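Local coordinates for protein TetR-family transcriptional regulator (Streptomyces coelicolor, PDB 2G7L) that probably binds operator DNA through an N-terminal helix-turn-helix domain and regulates transcription as a TetR-family repressor or activator, at residues 37-45 with 56-67. Residues are numbered along the deposited sequence; the frame is centred on the assembly and turned at random.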
ATOM      1  N   LEU A  37     -10.391  12.495  13.482  1.00 69.79           N
ATOM      2  CA  LEU A  37     -10.618  11.557  12.348  1.00 68.67           C
ATOM      3  C   LEU A  37     -11.025  10.168  12.818  1.00 68.92           C
ATOM      4  O   LEU A  37     -11.808   9.467  12.153  1.00 68.27           O
ATOM      5  CB  LEU A  37      -9.447  11.441  11.386  1.00 68.56           C
ATOM      6  CG  LEU A  37      -9.660  10.523  10.167  1.00 68.37           C
ATOM      7  CD1 LEU A  37     -10.889  10.901   9.284  1.00 68.31           C
ATOM      8  CD2 LEU A  37      -8.445  10.547   9.332  1.00 67.41           C
ATOM      9  N   GLU A  38     -10.462   9.774  13.966  1.00 69.34           N
ATOM     10  CA  GLU A  38     -10.909   8.616  14.745  1.00 69.52           C
ATOM     11  C   GLU A  38     -12.374   8.823  15.154  1.00 69.01           C
ATOM     12  O   GLU A  38     -13.156   7.868  15.195  1.00 68.19           O
ATOM     13  CB  GLU A  38      -9.975   8.388  15.957  1.00 70.46           C
ATOM     14  CG  GLU A  38      -9.588   9.658  16.800  1.00 73.78           C
ATOM     15  CD  GLU A  38      -8.431  10.516  16.203  1.00 79.35           C
ATOM     16  OE1 GLU A  38      -8.285  10.604  14.961  1.00 81.35           O
ATOM     17  OE2 GLU A  38      -7.659  11.136  16.975  1.00 79.96           O
ATOM     18  N   LYS A  39     -12.738  10.092  15.375  1.00 68.36           N
ATOM     19  CA  LYS A  39     -14.115  10.542  15.671  1.00 68.24           C
ATOM     20  C   LYS A  39     -15.108  10.582  14.468  1.00 67.74           C
ATOM     21  O   LYS A  39     -16.328  10.566  14.647  1.00 67.84           O
ATOM     22  CB  LYS A  39     -14.050  11.930  16.312  1.00 68.65           C
ATOM     23  CG  LYS A  39     -13.056  12.083  17.467  1.00 70.29           C
ATOM     24  CD  LYS A  39     -13.429  11.211  18.631  1.00 74.15           C
ATOM     25  CE  LYS A  39     -12.631  11.591  19.871  1.00 77.07           C
ATOM     26  NZ  LYS A  39     -12.685  10.444  20.809  1.00 77.67           N
ATOM     27  N   VAL A  40     -14.585  10.626  13.246  1.00 66.89           N
ATOM     28  CA  VAL A  40     -15.409  10.676  12.053  1.00 65.16           C
ATOM     29  C   VAL A  40     -15.974   9.278  11.719  1.00 66.03           C
ATOM     30  O   VAL A  40     -15.410   8.500  10.906  1.00 65.90           O
ATOM     31  CB  VAL A  40     -14.629  11.298  10.860  1.00 65.31           C
ATOM     32  CG1 VAL A  40     -15.540  11.447   9.627  1.00 61.57           C
ATOM     33  CG2 VAL A  40     -13.982  12.646  11.272  1.00 63.19           C
ATOM     34  N   THR A  41     -17.098   8.953  12.344  1.00 65.51           N
ATOM     35  CA  THR A  41     -17.764   7.696  12.057  1.00 66.00           C
ATOM     36  C   THR A  41     -19.100   8.049  11.454  1.00 65.53           C
ATOM     37  O   THR A  41     -19.504   9.201  11.521  1.00 64.62           O
ATOM     38  CB  THR A  41     -17.984   6.894  13.363  1.00 66.29           C
ATOM     39  OG1 THR A  41     -18.904   7.610  14.194  1.00 69.57           O
ATOM     40  CG2 THR A  41     -16.681   6.729  14.146  1.00 66.45           C
HETATM   41  N   MSE A  42     -19.794   7.069  10.881  1.00 66.15           N
HETATM   42  CA  MSE A  42     -21.098   7.317  10.285  1.00 67.07           C
HETATM   43  C   MSE A  42     -22.128   7.704  11.362  1.00 67.07           C
HETATM   44  O   MSE A  42     -22.975   8.570  11.137  1.00 66.02           O
HETATM   45  CB  MSE A  42     -21.578   6.102   9.458  1.00 67.59           C
HETATM   46  CG  MSE A  42     -20.806   5.917   8.113  1.00 72.17           C
HETATM   47 SE   MSE A  42     -21.155   7.387   6.834  0.80 78.35          SE
HETATM   48  CE  MSE A  42     -22.701   6.753   6.082  1.00 79.13           C
ATOM     49  N   ARG A  43     -22.030   7.050  12.525  1.00 67.17           N
ATOM     50  CA  ARG A  43     -22.894   7.313  13.687  1.00 67.35           C
ATOM     51  C   ARG A  43     -22.617   8.714  14.289  1.00 65.49           C
ATOM     52  O   ARG A  43     -23.533   9.460  14.474  1.00 65.24           O
ATOM     53  CB  ARG A  43     -22.754   6.185  14.721  1.00 68.49           C
ATOM     54  CG  ARG A  43     -23.500   6.410  16.063  1.00 73.63           C
ATOM     55  CD  ARG A  43     -22.563   6.128  17.307  1.00 81.33           C
ATOM     56  NE  ARG A  43     -21.136   6.343  16.989  1.00 85.51           N
ATOM     57  CZ  ARG A  43     -20.222   6.838  17.827  1.00 86.67           C
ATOM     58  NH1 ARG A  43     -20.569   7.200  19.066  1.00 87.57           N
ATOM     59  NH2 ARG A  43     -18.964   6.996  17.412  1.00 84.06           N
ATOM     60  N   ARG A  44     -21.361   9.083  14.547  1.00 64.93           N
ATOM     61  CA  ARG A  44     -21.053  10.459  14.954  1.00 64.12           C
ATOM     62  C   ARG A  44     -21.465  11.518  13.914  1.00 64.18           C
ATOM     63  O   ARG A  44     -21.711  12.669  14.245  1.00 64.65           O
ATOM     64  CB  ARG A  44     -19.583  10.630  15.307  1.00 64.33           C
ATOM     65  CG  ARG A  44     -19.202  12.032  15.710  1.00 63.01           C
ATOM     66  CD  ARG A  44     -20.023  12.506  16.949  1.00 64.82           C
ATOM     67  NE  ARG A  44     -19.964  13.949  17.010  1.00 66.36           N
ATOM     68  CZ  ARG A  44     -18.953  14.641  17.542  1.00 68.90           C
ATOM     69  NH1 ARG A  44     -17.911  14.012  18.114  1.00 68.39           N
ATOM     70  NH2 ARG A  44     -18.992  15.968  17.503  1.00 66.98           N
ATOM     71  N   LEU A  45     -21.547  11.127  12.656  1.00 63.23           N
ATOM     72  CA  LEU A  45     -21.893  12.081  11.594  1.00 62.94           C
ATOM     73  C   LEU A  45     -23.399  12.239  11.493  1.00 62.25           C
ATOM     74  O   LEU A  45     -23.874  13.344  11.328  1.00 60.24           O
ATOM     75  CB  LEU A  45     -21.302  11.617  10.250  1.00 63.08           C
ATOM     76  CG  LEU A  45     -20.818  12.602   9.206  1.00 63.35           C
ATOM     77  CD1 LEU A  45     -19.787  13.556   9.785  1.00 63.17           C
ATOM     78  CD2 LEU A  45     -20.225  11.733   8.104  1.00 62.04           C
ATOM     79  N   LEU A  56     -27.351   8.592   5.569  1.00 67.42           N
ATOM     80  CA  LEU A  56     -26.022   8.940   5.093  1.00 67.07           C
ATOM     81  C   LEU A  56     -25.498   7.919   4.114  1.00 67.42           C
ATOM     82  O   LEU A  56     -24.679   8.253   3.279  1.00 67.22           O
ATOM     83  CB  LEU A  56     -25.050   9.043   6.258  1.00 66.17           C
ATOM     84  CG  LEU A  56     -25.361   9.944   7.434  1.00 64.44           C
ATOM     85  CD1 LEU A  56     -24.169   9.949   8.338  1.00 59.26           C
ATOM     86  CD2 LEU A  56     -25.700  11.323   6.967  1.00 64.26           C
ATOM     87  N   TYR A  57     -25.975   6.680   4.219  1.00 68.37           N
ATOM     88  CA  TYR A  57     -25.425   5.547   3.455  1.00 69.53           C
ATOM     89  C   TYR A  57     -25.774   5.582   1.996  1.00 69.43           C
ATOM     90  O   TYR A  57     -25.146   4.909   1.194  1.00 70.53           O
ATOM     91  CB  TYR A  57     -25.850   4.176   4.044  1.00 70.73           C
ATOM     92  CG  TYR A  57     -25.093   3.755   5.290  1.00 70.83           C
ATOM     93  CD1 TYR A  57     -25.768   3.261   6.411  1.00 74.20           C
ATOM     94  CD2 TYR A  57     -23.721   3.865   5.350  1.00 70.92           C
ATOM     95  CE1 TYR A  57     -25.075   2.892   7.574  1.00 75.54           C
ATOM     96  CE2 TYR A  57     -23.013   3.498   6.479  1.00 74.06           C
ATOM     97  CZ  TYR A  57     -23.683   3.007   7.597  1.00 75.08           C
ATOM     98  OH  TYR A  57     -22.952   2.631   8.708  1.00 71.67           O
ATOM     99  N   VAL A  58     -26.779   6.356   1.647  1.00 69.29           N
ATOM    100  CA  VAL A  58     -27.115   6.543   0.251  1.00 69.70           C
ATOM    101  C   VAL A  58     -26.072   7.431  -0.453  1.00 69.42           C
ATOM    102  O   VAL A  58     -25.845   7.292  -1.655  1.00 69.90           O
ATOM    103  CB  VAL A  58     -28.583   7.056   0.074  1.00 69.90           C
ATOM    104  CG1 VAL A  58     -29.189   7.422   1.392  1.00 70.16           C
ATOM    105  CG2 VAL A  58     -28.679   8.219  -0.918  1.00 69.34           C
ATOM    106  N   TYR A  59     -25.439   8.322   0.309  1.00 68.98           N
ATOM    107  CA  TYR A  59     -24.390   9.241  -0.189  1.00 68.75           C
ATOM    108  C   TYR A  59     -23.000   8.624  -0.051  1.00 68.56           C
ATOM    109  O   TYR A  59     -22.261   8.549  -1.024  1.00 69.25           O
ATOM    110  CB  TYR A  59     -24.484  10.598   0.513  1.00 68.16           C
ATOM    111  CG  TYR A  59     -25.840  11.213   0.311  1.00 69.05           C
ATOM    112  CD1 TYR A  59     -26.774  11.236   1.340  1.00 69.11           C
ATOM    113  CD2 TYR A  59     -26.222  11.734  -0.937  1.00 72.04           C
ATOM    114  CE1 TYR A  59     -28.035  11.773   1.161  1.00 67.77           C
ATOM    115  CE2 TYR A  59     -27.494  12.288  -1.128  1.00 71.18           C
ATOM    116  CZ  TYR A  59     -28.394  12.298  -0.074  1.00 69.67           C
ATOM    117  OH  TYR A  59     -29.673  12.827  -0.231  1.00 68.98           O
ATOM    118  N   VAL A  60     -22.665   8.151   1.144  1.00 68.16           N
ATOM    119  CA  VAL A  60     -21.385   7.495   1.400  1.00 68.74           C
ATOM    120  C   VAL A  60     -21.634   6.085   1.963  1.00 68.95           C
ATOM    121  O   VAL A  60     -22.232   5.930   3.034  1.00 69.50           O
ATOM    122  CB  VAL A  60     -20.379   8.405   2.268  1.00 68.17           C
ATOM    123  CG1 VAL A  60     -21.112   9.367   3.147  1.00 69.85           C
ATOM    124  CG2 VAL A  60     -19.477   7.597   3.091  1.00 68.52           C
ATOM    125  N   ALA A  61     -21.202   5.059   1.228  1.00 68.56           N
ATOM    126  CA  ALA A  61     -21.638   3.695   1.530  1.00 67.77           C
ATOM    127  C   ALA A  61     -20.937   3.045   2.736  1.00 67.48           C
ATOM    128  O   ALA A  61     -21.415   2.042   3.261  1.00 68.01           O
ATOM    129  CB  ALA A  61     -21.569   2.803   0.252  1.00 67.77           C
ATOM    130  N   ASN A  62     -19.814   3.608   3.186  1.00 66.15           N
ATOM    131  CA  ASN A  62     -19.084   3.032   4.299  1.00 64.67           C
ATOM    132  C   ASN A  62     -17.990   3.956   4.804  1.00 63.93           C
ATOM    133  O   ASN A  62     -17.748   5.011   4.242  1.00 64.11           O
ATOM    134  CB  ASN A  62     -18.500   1.635   3.914  1.00 65.28           C
ATOM    135  CG  ASN A  62     -17.677   1.652   2.605  1.00 64.42           C
ATOM    136  OD1 ASN A  62     -16.737   2.422   2.467  1.00 64.84           O
ATOM    137  ND2 ASN A  62     -18.034   0.786   1.659  1.00 61.27           N
ATOM    138  N   THR A  63     -17.304   3.535   5.847  1.00 62.55           N
ATOM    139  CA  THR A  63     -16.194   4.287   6.422  1.00 61.81           C
ATOM    140  C   THR A  63     -15.145   4.711   5.360  1.00 60.99           C
ATOM    141  O   THR A  63     -14.740   5.897   5.294  1.00 61.89           O
ATOM    142  CB  THR A  63     -15.518   3.415   7.506  1.00 62.36           C
ATOM    143  OG1 THR A  63     -16.534   2.684   8.218  1.00 63.93           O
ATOM    144  CG2 THR A  63     -14.629   4.223   8.475  1.00 60.22           C
ATOM    145  N   ALA A  64     -14.704   3.752   4.541  1.00 58.34           N
ATOM    146  CA  ALA A  64     -13.647   4.002   3.544  1.00 56.01           C
ATOM    147  C   ALA A  64     -14.070   4.973   2.439  1.00 53.30           C
ATOM    148  O   ALA A  64     -13.270   5.814   2.072  1.00 52.42           O
ATOM    149  CB  ALA A  64     -13.064   2.666   2.968  1.00 56.20           C
ATOM    150  N   GLU A  65     -15.320   4.881   1.964  1.00 51.72           N
ATOM    151  CA  GLU A  65     -15.916   5.861   1.053  1.00 51.76           C
ATOM    152  C   GLU A  65     -15.962   7.241   1.685  1.00 51.99           C
ATOM    153  O   GLU A  65     -15.731   8.258   1.017  1.00 51.58           O
ATOM    154  CB  GLU A  65     -17.301   5.448   0.548  1.00 50.84           C
ATOM    155  CG  GLU A  65     -17.305   4.239  -0.476  1.00 54.75           C
ATOM    156  CD  GLU A  65     -16.499   4.480  -1.782  1.00 59.08           C
ATOM    157  OE1 GLU A  65     -16.244   5.664  -2.132  1.00 62.56           O
ATOM    158  OE2 GLU A  65     -16.124   3.484  -2.474  1.00 61.85           O
ATOM    159  N   LEU A  66     -16.207   7.262   2.989  1.00 51.72           N
ATOM    160  CA  LEU A  66     -16.261   8.511   3.771  1.00 51.82           C
ATOM    161  C   LEU A  66     -14.835   9.077   3.933  1.00 52.13           C
ATOM    162  O   LEU A  66     -14.613  10.291   3.753  1.00 49.84           O
ATOM    163  CB  LEU A  66     -16.895   8.251   5.161  1.00 51.13           C
ATOM    164  CG  LEU A  66     -16.872   9.393   6.199  1.00 52.02           C
ATOM    165  CD1 LEU A  66     -17.830  10.543   5.701  1.00 51.81           C
ATOM    166  CD2 LEU A  66     -17.275   8.893   7.639  1.00 51.60           C
ATOM    167  N   HIS A  67     -13.868   8.209   4.296  1.00 51.57           N
ATOM    168  CA  HIS A  67     -12.457   8.696   4.354  1.00 51.95           C
ATOM    169  C   HIS A  67     -12.008   9.151   2.981  1.00 49.05           C
ATOM    170  O   HIS A  67     -11.347  10.167   2.873  1.00 49.41           O
ATOM    171  CB  HIS A  67     -11.482   7.672   4.931  1.00 53.21           C
ATOM    172  CG  HIS A  67     -11.698   7.383   6.385  1.00 58.48           C
ATOM    173  ND1 HIS A  67     -11.022   6.383   7.051  1.00 62.89           N
ATOM    174  CD2 HIS A  67     -12.533   7.941   7.293  1.00 59.84           C
ATOM    175  CE1 HIS A  67     -11.427   6.343   8.311  1.00 62.95           C
ATOM    176  NE2 HIS A  67     -12.352   7.271   8.478  1.00 61.08           N
TER
HETATM  177  O   HOH W   1     -17.815   4.862   9.922  1.00 61.09           O
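Bends at chi2 (-67°) and chi3 (-85°) curl the selenomethionine side chain of Met-42 and set SE beside the Tyr-57 ring and against Val-60, while Leu-66, with CG anti to its backbone N (chi1 172°), places CD2 against Val-40 CG1. The contact belongs to the small hydrophobic core of the TetR-family helix-turn-helix domain, where the start of helix 42-48 faces the link from helix 53-56 into helix 63-74. Met-42 SE lies 5.2 Å from the centroid of the Tyr-57 ring and obliquely to it, a Met-aromatic contact, and CG passes 3.7 Å from Tyr-57 CE2. Roughly at right angles to the direction of that ring, SE meets the tip of Val-60, 4.1 Å from CG2. Leu-56 CD1 rests on Leu-45 CB, and Leu-45 CD2 reaches Leu-66 CD1 tip to tip at 3.6 Å. The fork of Leu-66 thus touches both Leu-45 and, through CD2, Val-40. Helix 21-35 adds to this core, Ile-24 packing on Leu-45 and Ala-28 on Val-40. One turn into helix 63-74, the His-67 imidazole receives Leu-37 CD1 obliquely, near its CD2; ND1 of that ring is hydrogen-bonded to Ser-113, tying the helix-turn-helix domain to helix 108-116. Both helix starts are capped: Thr-41 OG1 accepts from Arg-44 N in a nearly straight bond, and Asn-62 OD1 accepts likewise from Glu-65 N. Between these two N-termini sits one water, which accepts from Met-42 N at 3.1 Å and is hydrogen-bonded to Thr-63 OG1 at 3.0 Å.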